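Side-chain contacts in putative transcriptional regulator (TetR/AcrR family) (Acinetobacter sp., PDB 3KNW), which probably binds DNA through an N-terminal helix-turn-helix domain and regulates transcription, as a member of the TetR/AcrR family: residues Met92-Leu95 / Gln96-Lys100; Asp127-Leu130 / Ile131-Gly135. All blocks are in the same frame, centred on the assembly; numbering follows the deposited sequence.

Contact 1 of 2, residues Met92-Leu95 / Gln96-Lys100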
# COMPACT_ATOMS: atom_id res chain seq x y z
N MSE A 92 14.79 -11.58 -9.80
CA MSE A 92 13.88 -11.14 -10.88
C MSE A 92 12.77 -12.14 -11.02
O MSE A 92 11.65 -11.80 -11.26
CB MSE A 92 14.61 -10.94 -12.20
CG MSE A 92 15.54 -9.74 -12.21
SE MSE A 92 14.74 -8.06 -11.69
CE MSE A 92 13.23 -8.03 -12.94
N ASN A 93 13.08 -13.39 -10.78
CA ASN A 93 12.05 -14.41 -10.73
C ASN A 93 10.92 -14.16 -9.74
O ASN A 93 9.76 -14.08 -10.11
CB ASN A 93 12.72 -15.70 -10.31
CG ASN A 93 12.66 -16.69 -11.32
OD1 ASN A 93 13.63 -16.88 -12.08
ND2 ASN A 93 11.54 -17.40 -11.34
N TYR A 94 11.30 -14.10 -8.46
CA TYR A 94 10.41 -13.73 -7.37
C TYR A 94 9.54 -12.52 -7.69
O TYR A 94 8.33 -12.58 -7.57
CB TYR A 94 11.22 -13.38 -6.12
CG TYR A 94 10.40 -12.73 -5.04
CD1 TYR A 94 9.45 -13.45 -4.35
CD2 TYR A 94 10.58 -11.39 -4.71
CE1 TYR A 94 8.71 -12.85 -3.36
CE2 TYR A 94 9.84 -10.79 -3.72
CZ TYR A 94 8.90 -11.54 -3.04
OH TYR A 94 8.14 -10.95 -2.05
N LEU A 95 10.16 -11.45 -8.10
CA LEU A 95 9.45 -10.24 -8.40
C LEU A 95 8.48 -10.44 -9.55
O LEU A 95 7.37 -9.85 -9.58
CB LEU A 95 10.47 -9.12 -8.78
CG LEU A 95 11.45 -8.74 -7.67
CD1 LEU A 95 12.43 -7.57 -8.14
CD2 LEU A 95 10.74 -8.39 -6.36
N GLN A 96 8.92 -11.22 -10.54
CA GLN A 96 8.13 -11.43 -11.72
C GLN A 96 6.86 -12.19 -11.34
O GLN A 96 5.80 -11.93 -11.91
CB GLN A 96 8.93 -12.10 -12.88
CG GLN A 96 9.02 -11.16 -14.11
CD GLN A 96 10.35 -11.20 -14.91
OE1 GLN A 96 11.33 -11.86 -14.54
NE2 GLN A 96 10.36 -10.47 -16.04
N CYS A 97 7.01 -13.08 -10.34
CA CYS A 97 5.92 -13.78 -9.69
C CYS A 97 4.98 -12.82 -8.93
O CYS A 97 3.75 -13.00 -8.98
CB CYS A 97 6.45 -14.89 -8.74
SG CYS A 97 6.43 -16.50 -9.46
N TRP A 98 5.53 -11.86 -8.20
CA TRP A 98 4.73 -10.79 -7.62
C TRP A 98 3.76 -10.30 -8.67
O TRP A 98 2.58 -10.27 -8.44
CB TRP A 98 5.63 -9.60 -7.25
CG TRP A 98 5.82 -9.25 -5.85
CD1 TRP A 98 6.81 -9.69 -5.03
CD2 TRP A 98 5.10 -8.27 -5.12
NE1 TRP A 98 6.72 -9.08 -3.80
CE2 TRP A 98 5.68 -8.20 -3.83
CE3 TRP A 98 4.01 -7.47 -5.41
CZ2 TRP A 98 5.19 -7.37 -2.84
CZ3 TRP A 98 3.54 -6.65 -4.45
CH2 TRP A 98 4.12 -6.61 -3.17
N VAL A 99 4.29 -9.92 -9.83
CA VAL A 99 3.55 -9.34 -10.92
C VAL A 99 2.48 -10.27 -11.56
O VAL A 99 1.51 -9.75 -12.08
CB VAL A 99 4.55 -8.79 -12.01
CG1 VAL A 99 3.85 -8.15 -13.21
CG2 VAL A 99 5.49 -7.77 -11.38
N LYS A 100 2.63 -11.60 -11.52
CA LYS A 100 1.65 -12.54 -12.14
C LYS A 100 0.28 -12.73 -11.41
O LYS A 100 -0.73 -12.97 -12.09
CB LYS A 100 2.29 -13.92 -12.41
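Tyr94 and Trp98, one helical turn apart, lie side by side and point the same way, and their rings meet almost at right angles. The edge of the indole's five-membered ring is turned toward the phenol face in an offset edge-to-face (T-shaped) pair, with centroids 4.9 Å apart and planes at 89°. The touching edge is the CD1-NE1 side: Trp98 CD1 comes within 3.4 Å of Tyr94 CZ. Tyr94 gets its ring there by setting CG anti to the backbone N (chi1 169°), which carries the phenol outward from the helix with a lean toward the following turn, beside the indole.

The same edge carries a hydrogen bond. Trp98 NE1 donates to Tyr94 OH at 2.9 Å, noticeably bent at 137°, with the oxygen tilted out of the indole plane. Tyr94 OH also hydrogen-bonds Tyr73 OH, so two partners grip the phenol oxygen and help fix the ring.

The same indole carbon has an apolar neighbour from a different direction: Leu95 CD2 lies 4.3 Å from Trp98 CD1. Beneath the side chains run the usual i to i+4 backbone bonds, among them Trp98 N to Tyr94 O at 3.0 Å.

Around this turn of helix 87-100, Tyr94 packs on Leu139 and Met143 of helix 126-153, Leu95 and Trp98 rest on helix 162-183, and Val99 meets Phe190 and Leu193 of helix 187-200.

Contact 2 of 2, residues Asp127-Leu130 / Ile131-Gly135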
# COMPACT_ATOMS: atom_id res chain seq x y z
N ASP A 127 -0.99 -9.00 18.73
CA ASP A 127 -0.41 -10.30 18.42
C ASP A 127 -0.30 -10.52 16.89
O ASP A 127 0.74 -10.94 16.37
CB ASP A 127 -1.21 -11.44 19.09
CG ASP A 127 -1.01 -11.48 20.60
OD1 ASP A 127 0.18 -11.43 21.05
OD2 ASP A 127 -2.03 -11.51 21.34
N MSE A 128 -1.38 -10.22 16.19
CA MSE A 128 -1.44 -10.39 14.77
C MSE A 128 -0.53 -9.38 14.07
O MSE A 128 0.20 -9.72 13.13
CB MSE A 128 -2.92 -10.28 14.30
CG MSE A 128 -3.74 -11.61 14.52
SE MSE A 128 -5.54 -11.51 13.93
CE MSE A 128 -5.17 -11.31 12.11
N ARG A 129 -0.52 -8.15 14.55
CA ARG A 129 0.33 -7.14 13.97
C ARG A 129 1.82 -7.48 14.09
O ARG A 129 2.57 -7.31 13.15
CB ARG A 129 0.09 -5.79 14.64
CG ARG A 129 0.74 -4.65 13.87
CD ARG A 129 0.67 -3.41 14.69
NE ARG A 129 1.62 -3.37 15.81
CZ ARG A 129 2.96 -3.30 15.70
NH1 ARG A 129 3.70 -3.25 16.81
NH2 ARG A 129 3.58 -3.28 14.50
N LEU A 130 2.22 -7.92 15.26
CA LEU A 130 3.58 -8.46 15.49
C LEU A 130 3.96 -9.63 14.57
O LEU A 130 5.01 -9.60 13.96
CB LEU A 130 3.70 -8.95 16.93
CG LEU A 130 5.12 -9.12 17.49
CD1 LEU A 130 6.03 -7.86 17.29
CD2 LEU A 130 5.00 -9.54 18.99
N ILE A 131 3.09 -10.63 14.45
CA ILE A 131 3.35 -11.73 13.54
C ILE A 131 3.54 -11.23 12.11
O ILE A 131 4.50 -11.63 11.43
CB ILE A 131 2.22 -12.79 13.53
CG1 ILE A 131 2.18 -13.55 14.87
CG2 ILE A 131 2.43 -13.77 12.42
CD1 ILE A 131 0.89 -14.32 15.09
N MSE A 132 2.68 -10.32 11.67
CA MSE A 132 2.77 -9.78 10.31
C MSE A 132 4.03 -8.96 10.09
O MSE A 132 4.74 -9.13 9.11
CB MSE A 132 1.56 -8.92 10.03
CG MSE A 132 1.03 -9.06 8.64
SE MSE A 132 -0.47 -7.83 8.57
CE MSE A 132 -1.25 -8.04 10.30
N ASN A 133 4.27 -8.04 11.00
CA ASN A 133 5.50 -7.24 11.02
C ASN A 133 6.76 -8.02 10.90
O ASN A 133 7.68 -7.59 10.24
CB ASN A 133 5.65 -6.57 12.37
CG ASN A 133 5.36 -5.16 12.32
OD1 ASN A 133 4.26 -4.75 11.86
ND2 ASN A 133 6.32 -4.36 12.78
N ASP A 134 6.84 -9.11 11.67
CA ASP A 134 8.02 -9.92 11.64
C ASP A 134 8.12 -10.67 10.31
O ASP A 134 9.21 -10.76 9.77
CB ASP A 134 8.05 -10.86 12.84
CG ASP A 134 8.45 -10.12 14.17
OD1 ASP A 134 9.11 -9.02 14.11
OD2 ASP A 134 8.11 -10.68 15.26
N GLY A 135 7.01 -11.13 9.74
CA GLY A 135 7.04 -11.77 8.44
C GLY A 135 7.66 -10.85 7.41
O GLY A 135 8.57 -11.22 6.63
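Arg129 and Asn133 sit one turn apart with their side chains crossing at a slant, the guanidinium and amide planes 88° apart. The arginine leaves the helix extended and then bends at chi3 (75°), which turns the guanidinium forward along the helix, so that Arg129 NH2 lies over the amide carbon, 3.4 Å from Asn133 CG. The guanidinium has polar partners of its own: NE forms a salt bridge with Glu126, and NH2 donates to the backbone O of Leu182 of the second subunit. Leu182 of the second subunit also packs on Asn133, so this turn of helix 126-153, in the all-helical C-terminal domain of the TetR family, forms part of the dimer contact.

Regular i to i+4 backbone bonds join the segments, such as Asn133 N to Arg129 O at 2.8 Å and Ile131 N to Asp127 O at 3.1 Å.

Other side chains meet the neighbouring turn by packing. Leu130 and Asp134 run alongside each other, with Leu130 CG 4.0 Å from Asp134 OD2. Ile131 CG1 lies 3.3 Å from Asp127 O, and its side chain packs on Lys67 and Ile70 of helix 58-81. The selenomethionines Met128 and Met132 both reach Met117 of helix 111-119.

In the fold
Contacts 1 and 2 both lie in the helical C-terminal domain, on opposite sides of the chain's centre. Their own centres are 24 Å apart and their nearest atoms about 9 Å apart, so they do not touch. Helix 126-153 connects them: its start carries contact 2, and a later turn packs against contact 1. Helix 58-81 also serves both, giving Ile70 to contact 2 and Tyr73 to contact 1. Their roles differ: contact 1 touches its own chain alone within the assembly, whereas contact 2 also reaches the second subunit. Neither contact includes the predicted helix-turn-helix at residues 36-55.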